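Local coordinates for protein putative fimbrium tip subunit Fim1C (Bacteroides ovatus, PDB 4EPS) that probably forms part of the tip of a fimbrium, a filamentous surface appendage that mediates cell adhesion and biofilm formation, at residues A[199-204]-A[229-234]; A[237-242]-A[255-260]; A[352-357]-A[397-402]; A[343-348]-A[406-411]. All coordinates share one frame; numbering follows the deposited sequence. Where two conformers were deposited one is given.

Interaction 1: A[199-204]-A[229-234]; sequences DNVEEG and QIIGHY
Asp199 and Gln229 make the polar end of this contact. Asp199 N donates to Gln229 O at 2.8 Å, with an N-H...O angle of 153° and the donor tilted 24° from the carbonyl plane. In the conformer given, Gln229 N returns a weak bond to Asp199 OD1, 3.5 Å away. Asp199 CG lies beside its own backbone N, anti to the carbonyl carbon (chi1 -67°), on the side from which OD1 approaches Gln229 N. Its other oxygen, OD2, is held by Asn228, just before the strand. One water adds a third link: it donates to Asp199 O and, at 2.9 Å, to Gln229 OE1. Gln229 NE2 is hydrogen-bonded to Asp242 OD1.

The apolar part is centred on Val201. Its CG2 meets Ile231 CG2 at 3.7 Å, the two side chains crossing at about a right angle. The same methyl lies 3.7 Å from His233 NE2, and Val201 CG1 is 3.8 Å from His233 CE1. Valine and imidazole meet tip to tip, the methyl coming obliquely to the ring.

This is a surface contact in the fimbrillin-like part of the chain. Segment 199-204 leaves strand 195-198 and leads to strand 206-212. Strand 229-234 lies antiparallel to 195-198 on one side and to 237-242 on the other, and His233 meets Tyr197 edge-to-face.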
# COMPACT_ATOMS: atom_id res chain seq x y z
N ASP A 199 -17.01 33.60 -21.78
CA ASP A 199 -18.29 34.10 -21.26
C ASP A 199 -19.46 33.09 -21.28
O ASP A 199 -20.20 33.05 -20.30
CB ASP A 199 -18.71 35.39 -21.96
CG ASP A 199 -17.79 36.55 -21.64
OD1 ASP A 199 -17.76 36.99 -20.47
OD2 ASP A 199 -17.10 37.03 -22.57
N ASN A 200 -19.66 32.32 -22.37
CA ASN A 200 -20.74 31.34 -22.43
C ASN A 200 -20.34 30.18 -23.33
O ASN A 200 -19.48 30.34 -24.19
CB ASN A 200 -22.07 31.98 -22.90
CG ASN A 200 -21.93 32.90 -24.09
OD1 ASN A 200 -21.85 32.44 -25.24
ND2 ASN A 200 -21.89 34.21 -23.85
N VAL A 201 -20.96 29.01 -23.13
CA VAL A 201 -20.63 27.80 -23.87
C VAL A 201 -21.39 27.78 -25.20
O VAL A 201 -22.62 27.77 -25.23
CB VAL A 201 -20.86 26.53 -23.03
CG1 VAL A 201 -20.45 25.27 -23.80
CG2 VAL A 201 -20.10 26.61 -21.71
N GLU A 202 -20.61 27.83 -26.30
CA GLU A 202 -20.97 27.84 -27.73
C GLU A 202 -19.77 27.39 -28.54
O GLU A 202 -18.64 27.61 -28.08
CB GLU A 202 -21.37 29.26 -28.18
CG GLU A 202 -22.78 29.71 -27.85
CD GLU A 202 -23.01 31.21 -27.99
OE1 GLU A 202 -22.29 31.86 -28.78
OE2 GLU A 202 -23.91 31.73 -27.30
N GLU A 203 -19.97 26.86 -29.76
CA GLU A 203 -18.86 26.43 -30.63
C GLU A 203 -17.97 27.63 -31.02
O GLU A 203 -16.74 27.50 -31.04
CB GLU A 203 -19.38 25.72 -31.89
CG GLU A 203 -18.36 24.81 -32.55
CD GLU A 203 -18.71 24.26 -33.93
OE1 GLU A 203 -19.91 24.04 -34.20
OE2 GLU A 203 -17.77 24.02 -34.72
N GLY A 204 -18.61 28.79 -31.26
CA GLY A 204 -17.94 30.03 -31.63
C GLY A 204 -17.24 30.79 -30.51
O GLY A 204 -16.55 31.77 -30.79
N GLN A 229 -15.76 35.94 -17.84
CA GLN A 229 -15.76 34.64 -17.21
C GLN A 229 -15.20 33.70 -18.26
O GLN A 229 -15.48 33.87 -19.45
CB GLN A 229 -17.18 34.21 -16.81
CG GLN A 229 -17.74 34.99 -15.62
CD GLN A 229 -19.07 34.43 -15.18
OE1 GLN A 229 -19.83 33.86 -15.96
NE2 GLN A 229 -19.39 34.60 -13.91
N ILE A 230 -14.39 32.75 -17.83
CA ILE A 230 -13.91 31.68 -18.68
C ILE A 230 -14.57 30.41 -18.13
O ILE A 230 -14.43 30.12 -16.94
CB ILE A 230 -12.37 31.57 -18.76
CG1 ILE A 230 -11.77 32.83 -19.45
CG2 ILE A 230 -11.95 30.27 -19.48
CD1 ILE A 230 -10.22 32.99 -19.25
N ILE A 231 -15.31 29.70 -18.98
CA ILE A 231 -15.97 28.46 -18.57
C ILE A 231 -15.10 27.32 -19.01
O ILE A 231 -14.74 27.22 -20.18
CB ILE A 231 -17.43 28.34 -19.13
CG1 ILE A 231 -18.27 29.65 -18.96
CG2 ILE A 231 -18.17 27.09 -18.55
CD1 ILE A 231 -18.36 30.26 -17.57
N GLY A 232 -14.75 26.45 -18.07
CA GLY A 232 -13.95 25.28 -18.40
C GLY A 232 -14.80 24.03 -18.27
O GLY A 232 -15.53 23.88 -17.28
N HIS A 233 -14.75 23.19 -19.29
CA HIS A 233 -15.36 21.87 -19.33
C HIS A 233 -14.23 20.83 -19.27
O HIS A 233 -13.25 20.96 -19.99
CB HIS A 233 -16.24 21.69 -20.59
CG HIS A 233 -17.58 22.37 -20.49
ND1 HIS A 233 -18.57 22.14 -21.43
CD2 HIS A 233 -18.05 23.23 -19.56
CE1 HIS A 233 -19.62 22.84 -21.02
NE2 HIS A 233 -19.36 23.52 -19.91
N TYR A 234 -14.34 19.85 -18.38
CA TYR A 234 -13.35 18.77 -18.23
C TYR A 234 -14.03 17.62 -17.54
O TYR A 234 -14.87 17.86 -16.67
CB TYR A 234 -12.10 19.24 -17.42
CG TYR A 234 -12.38 19.42 -15.95
CD1 TYR A 234 -12.98 20.59 -15.47
CD2 TYR A 234 -12.10 18.41 -15.03
CE1 TYR A 234 -13.33 20.72 -14.13
CE2 TYR A 234 -12.45 18.54 -13.69
CZ TYR A 234 -13.03 19.71 -13.23
OH TYR A 234 -13.37 19.82 -11.91
O HOH W 1 -20.36 35.57 -18.25

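Interaction 2: A[237-242]-A[255-260]; sequences KQCTLD and FVVDGG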
# COMPACT_ATOMS: atom_id res chain seq x y z
N LYS A 237 -17.70 17.65 -15.91
CA LYS A 237 -18.15 18.73 -15.04
C LYS A 237 -17.67 20.08 -15.54
O LYS A 237 -17.11 20.16 -16.63
CB LYS A 237 -17.76 18.52 -13.56
CG LYS A 237 -16.31 18.13 -13.28
CD LYS A 237 -16.17 17.49 -11.90
CE LYS A 237 -16.28 18.48 -10.76
NZ LYS A 237 -15.94 17.86 -9.45
N GLN A 238 -17.94 21.14 -14.79
CA GLN A 238 -17.55 22.45 -15.26
C GLN A 238 -17.09 23.34 -14.14
O GLN A 238 -17.33 23.11 -12.95
CB GLN A 238 -18.71 23.11 -16.04
CG GLN A 238 -19.79 23.77 -15.20
CD GLN A 238 -20.89 24.29 -16.10
OE1 GLN A 238 -21.84 23.58 -16.42
NE2 GLN A 238 -20.74 25.52 -16.58
N CYS A 239 -16.39 24.38 -14.55
CA CYS A 239 -15.91 25.38 -13.63
C CYS A 239 -16.04 26.74 -14.28
O CYS A 239 -16.08 26.84 -15.51
CB CYS A 239 -14.48 25.08 -13.20
SG CYS A 239 -13.29 25.03 -14.57
N THR A 240 -16.18 27.77 -13.47
CA THR A 240 -16.22 29.13 -13.95
C THR A 240 -15.02 29.81 -13.36
O THR A 240 -14.87 29.83 -12.13
CB THR A 240 -17.53 29.86 -13.60
OG1 THR A 240 -18.61 29.23 -14.29
CG2 THR A 240 -17.51 31.34 -13.97
N LEU A 241 -14.19 30.40 -14.24
CA LEU A 241 -13.03 31.17 -13.84
C LEU A 241 -13.37 32.63 -14.01
O LEU A 241 -13.49 33.11 -15.13
CB LEU A 241 -11.80 30.76 -14.67
CG LEU A 241 -11.66 29.23 -14.82
CD1 LEU A 241 -10.65 28.87 -15.86
CD2 LEU A 241 -11.42 28.55 -13.47
N ASP A 242 -13.63 33.29 -12.88
CA ASP A 242 -13.96 34.71 -12.85
C ASP A 242 -12.67 35.50 -12.92
O ASP A 242 -11.92 35.52 -11.94
CB ASP A 242 -14.77 35.04 -11.58
CG ASP A 242 -16.16 34.39 -11.61
OD1 ASP A 242 -17.04 34.90 -12.34
OD2 ASP A 242 -16.34 33.34 -10.95
N PHE A 255 -5.78 29.68 -11.33
CA PHE A 255 -7.03 29.07 -10.88
C PHE A 255 -6.77 27.58 -10.65
O PHE A 255 -6.49 26.87 -11.62
CB PHE A 255 -8.14 29.25 -11.91
CG PHE A 255 -8.54 30.68 -12.16
CD1 PHE A 255 -9.54 31.29 -11.39
CD2 PHE A 255 -7.93 31.43 -13.17
CE1 PHE A 255 -9.93 32.60 -11.63
CE2 PHE A 255 -8.34 32.75 -13.42
CZ PHE A 255 -9.34 33.33 -12.65
N VAL A 256 -6.84 27.12 -9.40
CA VAL A 256 -6.63 25.69 -9.07
C VAL A 256 -8.03 25.06 -8.98
O VAL A 256 -8.83 25.43 -8.14
CB VAL A 256 -5.79 25.49 -7.78
CG1 VAL A 256 -5.67 24.00 -7.42
CG2 VAL A 256 -4.40 26.13 -7.95
N VAL A 257 -8.33 24.14 -9.91
CA VAL A 257 -9.66 23.55 -10.00
C VAL A 257 -9.69 22.22 -9.25
O VAL A 257 -8.88 21.34 -9.50
CB VAL A 257 -10.07 23.37 -11.49
CG1 VAL A 257 -11.46 22.72 -11.61
CG2 VAL A 257 -10.03 24.73 -12.24
N ASP A 258 -10.66 22.09 -8.34
CA ASP A 258 -10.92 20.87 -7.56
C ASP A 258 -9.61 20.23 -6.98
O ASP A 258 -9.39 19.04 -7.12
CB ASP A 258 -11.72 19.84 -8.40
CG ASP A 258 -12.29 18.68 -7.57
OD1 ASP A 258 -12.60 18.90 -6.38
OD2 ASP A 258 -12.35 17.55 -8.09
N GLY A 259 -8.78 21.05 -6.34
CA GLY A 259 -7.58 20.57 -5.67
C GLY A 259 -6.32 20.42 -6.49
O GLY A 259 -5.25 20.23 -5.91
N GLY A 260 -6.43 20.53 -7.80
CA GLY A 260 -5.27 20.43 -8.67
C GLY A 260 -4.60 19.07 -8.56
O GLY A 260 -5.27 18.03 -8.50
O HOH W 2 -13.08 17.46 -10.55
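Leu241 and Phe255 form the tightly packed end of this contact. Leu241 CB sits over the centre of the Phe255 ring, 3.9 Å from the centroid and only 4° off the ring normal, a CH-pi contact. Leu241 CD2 reaches back to the root of the ring, 3.7 Å from Phe255 CB. The far rim of the ring meets the backbone: Asp242 O lies in the ring plane, 3.5 Å from Phe255 CZ. That carbonyl also accepts from Lys246. Next along, Val257 CG2 touches Cys239 SG at 4.0 Å. The sulfur stands between its own backbone N and carbonyl carbon (chi1 59°), on the side of the valine.

The other end is loose and open to solvent. Lys237 and Asp258 are both exposed, and their side chains cross at about a right angle. In the conformer given, the salt bridge from Lys237 NZ to Asp258 OD2 is long, at 3.9 Å. A water fills in between them, accepting from Lys237 NZ at 3.1 Å and donating to Asp258 OD2 at 2.6 Å. Asp258 is carried by a type I' turn from Val257 to Gly260, closed by Gly260 N to Val257 O.

No hydrogen bond joins the two segments directly. Their CA atoms are 7.0 Å apart even at Leu241 and Phe255, so this is side-chain packing between strands that are not paired with each other. Strand 237-242 pairs with 229-234, and 251-256 with 148-174. The chemistry implies cohesion by apolar and aromatic contact, with a water-bridged, long charge pair at the solvent-exposed margin.

Interaction 3: A[352-357]-A[397-402]; sequences QSIHDW and DLYYDT
Trp357 and Tyr399 form a T-shaped, edge-to-face aromatic pair in a buried contact between helices 354-359 and 389-403. The edge of the tyrosine points at the face of the indole. The planes stand at 90°, and the centroid of the tyrosine ring is 5.3 Å from that of the six-membered ring. The closest side-chain atoms are Trp357 CE3 and Tyr399 CD2, at 3.6 Å. Trp357 CG is anti to its backbone N (chi1 163°), and the indole extends to the other helix. There it lies against the backbone as well: Tyr399 CA is over its face, 4.0 Å from the centroid of the Trp357 six-membered ring. Leu398 CB meets the rim of the indole in plane. Thr402 OG1 comes obliquely to Trp357 CZ2, 3.6 Å away.

Ile354 CG1 lies over one face of the Tyr399 ring, offset toward the rim, a CH-pi contact; the two side chains cross at about a right angle. Phe403 extends the aromatic cluster, meeting both the Trp357 and Tyr399 rings.

Side chains take up N-H groups at the start of helix 354-359. Ser353 is its N-cap, and Asp356 N donates to Ser353 OG at 2.9 Å. Glu474 takes the N-H groups of Ile354 and His355. One water, in the plane of the tyrosine ring, lies 2.7 Å from Tyr399 OH and donates to Gln352 O at 2.8 Å.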
# COMPACT_ATOMS: atom_id res chain seq x y z
N GLN A 352 3.42 -10.52 -51.55
CA GLN A 352 4.61 -10.51 -50.72
C GLN A 352 4.17 -10.25 -49.27
O GLN A 352 3.49 -9.25 -49.00
CB GLN A 352 5.58 -9.45 -51.25
CG GLN A 352 6.75 -9.14 -50.34
CD GLN A 352 7.45 -7.87 -50.74
OE1 GLN A 352 6.87 -6.78 -50.74
NE2 GLN A 352 8.75 -7.99 -50.99
N SER A 353 4.55 -11.14 -48.33
CA SER A 353 4.20 -10.97 -46.91
C SER A 353 4.81 -9.70 -46.35
O SER A 353 5.76 -9.17 -46.92
CB SER A 353 4.67 -12.17 -46.09
OG SER A 353 6.09 -12.25 -46.06
N ILE A 354 4.29 -9.23 -45.22
CA ILE A 354 4.86 -8.05 -44.55
C ILE A 354 6.29 -8.39 -44.12
O ILE A 354 7.18 -7.55 -44.22
CB ILE A 354 3.96 -7.63 -43.35
CG1 ILE A 354 2.59 -7.14 -43.88
CG2 ILE A 354 4.64 -6.53 -42.51
CD1 ILE A 354 1.49 -7.51 -43.03
N HIS A 355 6.52 -9.63 -43.65
CA HIS A 355 7.85 -10.10 -43.30
C HIS A 355 8.82 -9.97 -44.49
O HIS A 355 9.91 -9.40 -44.36
CB HIS A 355 7.81 -11.56 -42.83
CG HIS A 355 9.18 -12.13 -42.66
ND1 HIS A 355 10.02 -11.68 -41.66
CD2 HIS A 355 9.84 -13.03 -43.42
CE1 HIS A 355 11.14 -12.36 -41.80
NE2 HIS A 355 11.09 -13.17 -42.86
N ASP A 356 8.43 -10.52 -45.65
CA ASP A 356 9.28 -10.50 -46.84
C ASP A 356 9.57 -9.06 -47.27
O ASP A 356 10.72 -8.75 -47.58
CB ASP A 356 8.68 -11.32 -47.99
CG ASP A 356 8.82 -12.83 -47.84
OD1 ASP A 356 9.57 -13.28 -46.93
OD2 ASP A 356 8.18 -13.56 -48.61
N TRP A 357 8.56 -8.16 -47.20
CA TRP A 357 8.78 -6.74 -47.50
C TRP A 357 9.78 -6.14 -46.52
O TRP A 357 10.72 -5.46 -46.93
CB TRP A 357 7.48 -5.91 -47.46
CG TRP A 357 7.73 -4.42 -47.37
CD1 TRP A 357 8.20 -3.61 -48.36
CD2 TRP A 357 7.65 -3.61 -46.18
NE1 TRP A 357 8.36 -2.32 -47.88
CE2 TRP A 357 8.04 -2.30 -46.55
CE3 TRP A 357 7.28 -3.86 -44.85
CZ2 TRP A 357 8.07 -1.24 -45.62
CZ3 TRP A 357 7.34 -2.82 -43.93
CH2 TRP A 357 7.74 -1.53 -44.32
N ASP A 397 2.59 0.22 -39.57
CA ASP A 397 2.49 1.65 -39.91
C ASP A 397 3.53 1.99 -40.97
O ASP A 397 3.20 2.69 -41.94
CB ASP A 397 2.66 2.53 -38.66
CG ASP A 397 1.45 2.59 -37.75
OD1 ASP A 397 0.38 2.08 -38.16
OD2 ASP A 397 1.57 3.15 -36.64
N LEU A 398 4.76 1.44 -40.83
CA LEU A 398 5.83 1.61 -41.81
C LEU A 398 5.42 1.01 -43.16
O LEU A 398 5.66 1.62 -44.20
CB LEU A 398 7.15 1.00 -41.32
CG LEU A 398 7.84 1.69 -40.15
CD1 LEU A 398 9.03 0.88 -39.69
CD2 LEU A 398 8.30 3.09 -40.52
N TYR A 399 4.73 -0.16 -43.13
CA TYR A 399 4.20 -0.80 -44.34
C TYR A 399 3.14 0.11 -44.97
O TYR A 399 3.15 0.29 -46.19
CB TYR A 399 3.61 -2.18 -44.02
CG TYR A 399 3.08 -2.92 -45.23
CD1 TYR A 399 1.77 -2.74 -45.67
CD2 TYR A 399 3.88 -3.83 -45.91
CE1 TYR A 399 1.28 -3.43 -46.78
CE2 TYR A 399 3.39 -4.54 -47.01
CZ TYR A 399 2.09 -4.33 -47.44
OH TYR A 399 1.62 -5.01 -48.53
N TYR A 400 2.23 0.66 -44.15
CA TYR A 400 1.20 1.56 -44.64
C TYR A 400 1.82 2.81 -45.31
O TYR A 400 1.37 3.21 -46.38
CB TYR A 400 0.21 1.98 -43.54
CG TYR A 400 -0.86 2.91 -44.07
CD1 TYR A 400 -1.97 2.41 -44.76
CD2 TYR A 400 -0.72 4.29 -43.98
CE1 TYR A 400 -2.93 3.27 -45.29
CE2 TYR A 400 -1.66 5.16 -44.53
CZ TYR A 400 -2.78 4.64 -45.17
OH TYR A 400 -3.72 5.49 -45.69
N ASP A 401 2.86 3.39 -44.69
CA ASP A 401 3.57 4.58 -45.19
C ASP A 401 4.12 4.35 -46.60
O ASP A 401 4.19 5.30 -47.38
CB ASP A 401 4.72 4.95 -44.23
CG ASP A 401 4.29 5.51 -42.89
OD1 ASP A 401 3.08 5.83 -42.73
OD2 ASP A 401 5.15 5.65 -41.99
N THR A 402 4.48 3.11 -46.92
CA THR A 402 5.03 2.71 -48.21
C THR A 402 3.94 2.37 -49.23
O THR A 402 4.03 2.84 -50.36
CB THR A 402 6.00 1.51 -48.01
OG1 THR A 402 6.96 1.86 -47.01
CG2 THR A 402 6.74 1.11 -49.28
O HOH W 3 3.44 -6.59 -49.73

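Interaction 4: A[343-348]-A[406-411]; sequences TGKFSP and DFECFQ
Cys409 and Phe346 form a sulfur-aromatic contact where the N-terminal end of helix 408-419 meets the loop after strand 342-344. Cys409 SG lies over the ring face, 3.9 Å from the centroid. CB covers the same face, 3.8 Å from the centroid. With chi1 at 63°, SG sits between the backbone N and the carbonyl carbon, which lets both atoms rest on the ring. The backbones are joined here too. Cys409 N donates to Phe346 O at 2.9 Å, with an N-H...O angle of 151°. The carbonyl of a loop takes up the N-H of Cys409.

A second ring receives the loop further on. Ser347 CB lies over one face of Phe407, 3.7 Å from the centroid, and Pro348 CD touches Phe407 CD1 at 3.5 Å. Ser347 OG donates a hydrogen bond to Pro348 O.

Glu408 covers the more exposed side. Its CB is 3.4 Å from Lys345 O, and its carboxylate lies against the aliphatic part of Lys345 and near Ser347 CA. A water donates to Glu408 OE2 at 2.7 Å and, weakly, to Ser347 O.

Strand 342-344 is, within this chain, an edge strand of an antiparallel sheet, next to 502-509. Tyr504 of that neighbour packs on Phe346 and Cys409 and donates to Lys345 O. Leu396 of the preceding helix 389-403 packs against Cys409 and Phe410.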
# COMPACT_ATOMS: atom_id res chain seq x y z
N THR A 343 -16.10 -8.52 -34.80
CA THR A 343 -15.57 -9.55 -35.70
C THR A 343 -15.35 -8.90 -37.05
O THR A 343 -16.10 -7.99 -37.44
CB THR A 343 -16.51 -10.76 -35.82
OG1 THR A 343 -17.77 -10.28 -36.31
CG2 THR A 343 -16.68 -11.50 -34.51
N GLY A 344 -14.33 -9.35 -37.77
CA GLY A 344 -14.07 -8.80 -39.10
C GLY A 344 -12.87 -9.43 -39.75
O GLY A 344 -12.22 -10.31 -39.16
N LYS A 345 -12.54 -8.94 -40.97
CA LYS A 345 -11.39 -9.39 -41.75
C LYS A 345 -10.17 -8.63 -41.24
O LYS A 345 -10.33 -7.66 -40.49
CB LYS A 345 -11.61 -9.16 -43.27
CG LYS A 345 -12.78 -9.94 -43.83
CD LYS A 345 -13.13 -9.44 -45.24
CE LYS A 345 -14.05 -10.37 -46.00
NZ LYS A 345 -15.45 -10.33 -45.48
N PHE A 346 -8.96 -9.07 -41.63
CA PHE A 346 -7.75 -8.40 -41.15
C PHE A 346 -7.16 -7.56 -42.24
O PHE A 346 -6.88 -6.38 -42.02
CB PHE A 346 -6.72 -9.42 -40.62
CG PHE A 346 -5.54 -8.78 -39.93
CD1 PHE A 346 -5.57 -8.52 -38.57
CD2 PHE A 346 -4.39 -8.46 -40.64
CE1 PHE A 346 -4.48 -7.92 -37.94
CE2 PHE A 346 -3.32 -7.82 -40.01
CZ PHE A 346 -3.37 -7.56 -38.67
N SER A 347 -6.91 -8.17 -43.40
CA SER A 347 -6.30 -7.49 -44.54
C SER A 347 -6.59 -8.28 -45.79
O SER A 347 -7.01 -9.44 -45.68
CB SER A 347 -4.79 -7.37 -44.34
OG SER A 347 -4.12 -8.58 -44.64
N PRO A 348 -6.30 -7.75 -47.00
CA PRO A 348 -6.41 -8.63 -48.17
C PRO A 348 -5.26 -9.65 -48.15
O PRO A 348 -4.30 -9.46 -47.40
CB PRO A 348 -6.28 -7.66 -49.36
CG PRO A 348 -5.66 -6.44 -48.85
CD PRO A 348 -5.75 -6.42 -47.34
N ASP A 406 -5.39 0.18 -47.38
CA ASP A 406 -6.35 0.35 -46.28
C ASP A 406 -6.82 -0.99 -45.75
O ASP A 406 -7.92 -1.45 -46.08
CB ASP A 406 -7.54 1.22 -46.74
CG ASP A 406 -7.16 2.63 -47.16
OD1 ASP A 406 -6.49 3.33 -46.36
OD2 ASP A 406 -7.56 3.04 -48.27
N PHE A 407 -5.98 -1.63 -44.91
CA PHE A 407 -6.29 -2.91 -44.28
C PHE A 407 -7.48 -2.75 -43.34
O PHE A 407 -7.56 -1.73 -42.63
CB PHE A 407 -5.09 -3.43 -43.48
CG PHE A 407 -3.86 -3.90 -44.23
CD1 PHE A 407 -3.86 -4.01 -45.62
CD2 PHE A 407 -2.72 -4.31 -43.54
CE1 PHE A 407 -2.73 -4.48 -46.30
CE2 PHE A 407 -1.60 -4.77 -44.22
CZ PHE A 407 -1.62 -4.87 -45.59
N GLU A 408 -8.37 -3.76 -43.30
CA GLU A 408 -9.54 -3.72 -42.40
C GLU A 408 -9.13 -3.57 -40.93
O GLU A 408 -9.84 -2.90 -40.18
CB GLU A 408 -10.42 -4.97 -42.59
CG GLU A 408 -11.06 -5.06 -43.97
CD GLU A 408 -10.31 -5.82 -45.05
OE1 GLU A 408 -9.07 -5.67 -45.16
OE2 GLU A 408 -10.97 -6.54 -45.83
N CYS A 409 -7.98 -4.15 -40.50
CA CYS A 409 -7.53 -4.04 -39.09
C CYS A 409 -7.35 -2.57 -38.65
O CYS A 409 -7.61 -2.26 -37.49
CB CYS A 409 -6.27 -4.86 -38.85
SG CYS A 409 -4.83 -4.30 -39.79
N PHE A 410 -6.95 -1.67 -39.58
CA PHE A 410 -6.80 -0.24 -39.27
C PHE A 410 -8.15 0.43 -38.99
O PHE A 410 -8.19 1.38 -38.20
CB PHE A 410 -6.12 0.51 -40.42
CG PHE A 410 -4.71 0.07 -40.76
CD1 PHE A 410 -3.76 -0.12 -39.77
CD2 PHE A 410 -4.31 -0.05 -42.09
CE1 PHE A 410 -2.46 -0.51 -40.09
CE2 PHE A 410 -3.00 -0.41 -42.41
CZ PHE A 410 -2.09 -0.64 -41.41
N GLN A 411 -9.23 -0.05 -39.66
CA GLN A 411 -10.58 0.51 -39.47
C GLN A 411 -11.12 0.11 -38.11
O GLN A 411 -11.72 0.95 -37.43
CB GLN A 411 -11.55 0.08 -40.59
CG GLN A 411 -12.94 0.77 -40.52
CD GLN A 411 -12.88 2.28 -40.38
OE1 GLN A 411 -12.53 3.01 -41.33
NE2 GLN A 411 -13.19 2.79 -39.19
O HOH W 4 -9.69 -8.81 -46.43

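Interactions 1 and 2 lie in the fimbrillin-like part and share a pair of neighbouring strands, 229-234 and 237-242. Interaction 1 is a surface contact that mixes backbone and water links with a small apolar patch. Interaction 2, partly buried, relies on side chains. Interactions 3 and 4 lie about 45 and 39 Å, centre to centre, from interaction 1. Interaction 3 is buried, aromatic and helix to helix; interaction 4 is partly buried and joins a loop to a helix start. Interaction 3 is nested inside the chain loop that interaction 4 closes. Their centres are about 15 Å apart, and they meet where Tyr399 CE1 packs on Phe407 CZ at 3.4 Å.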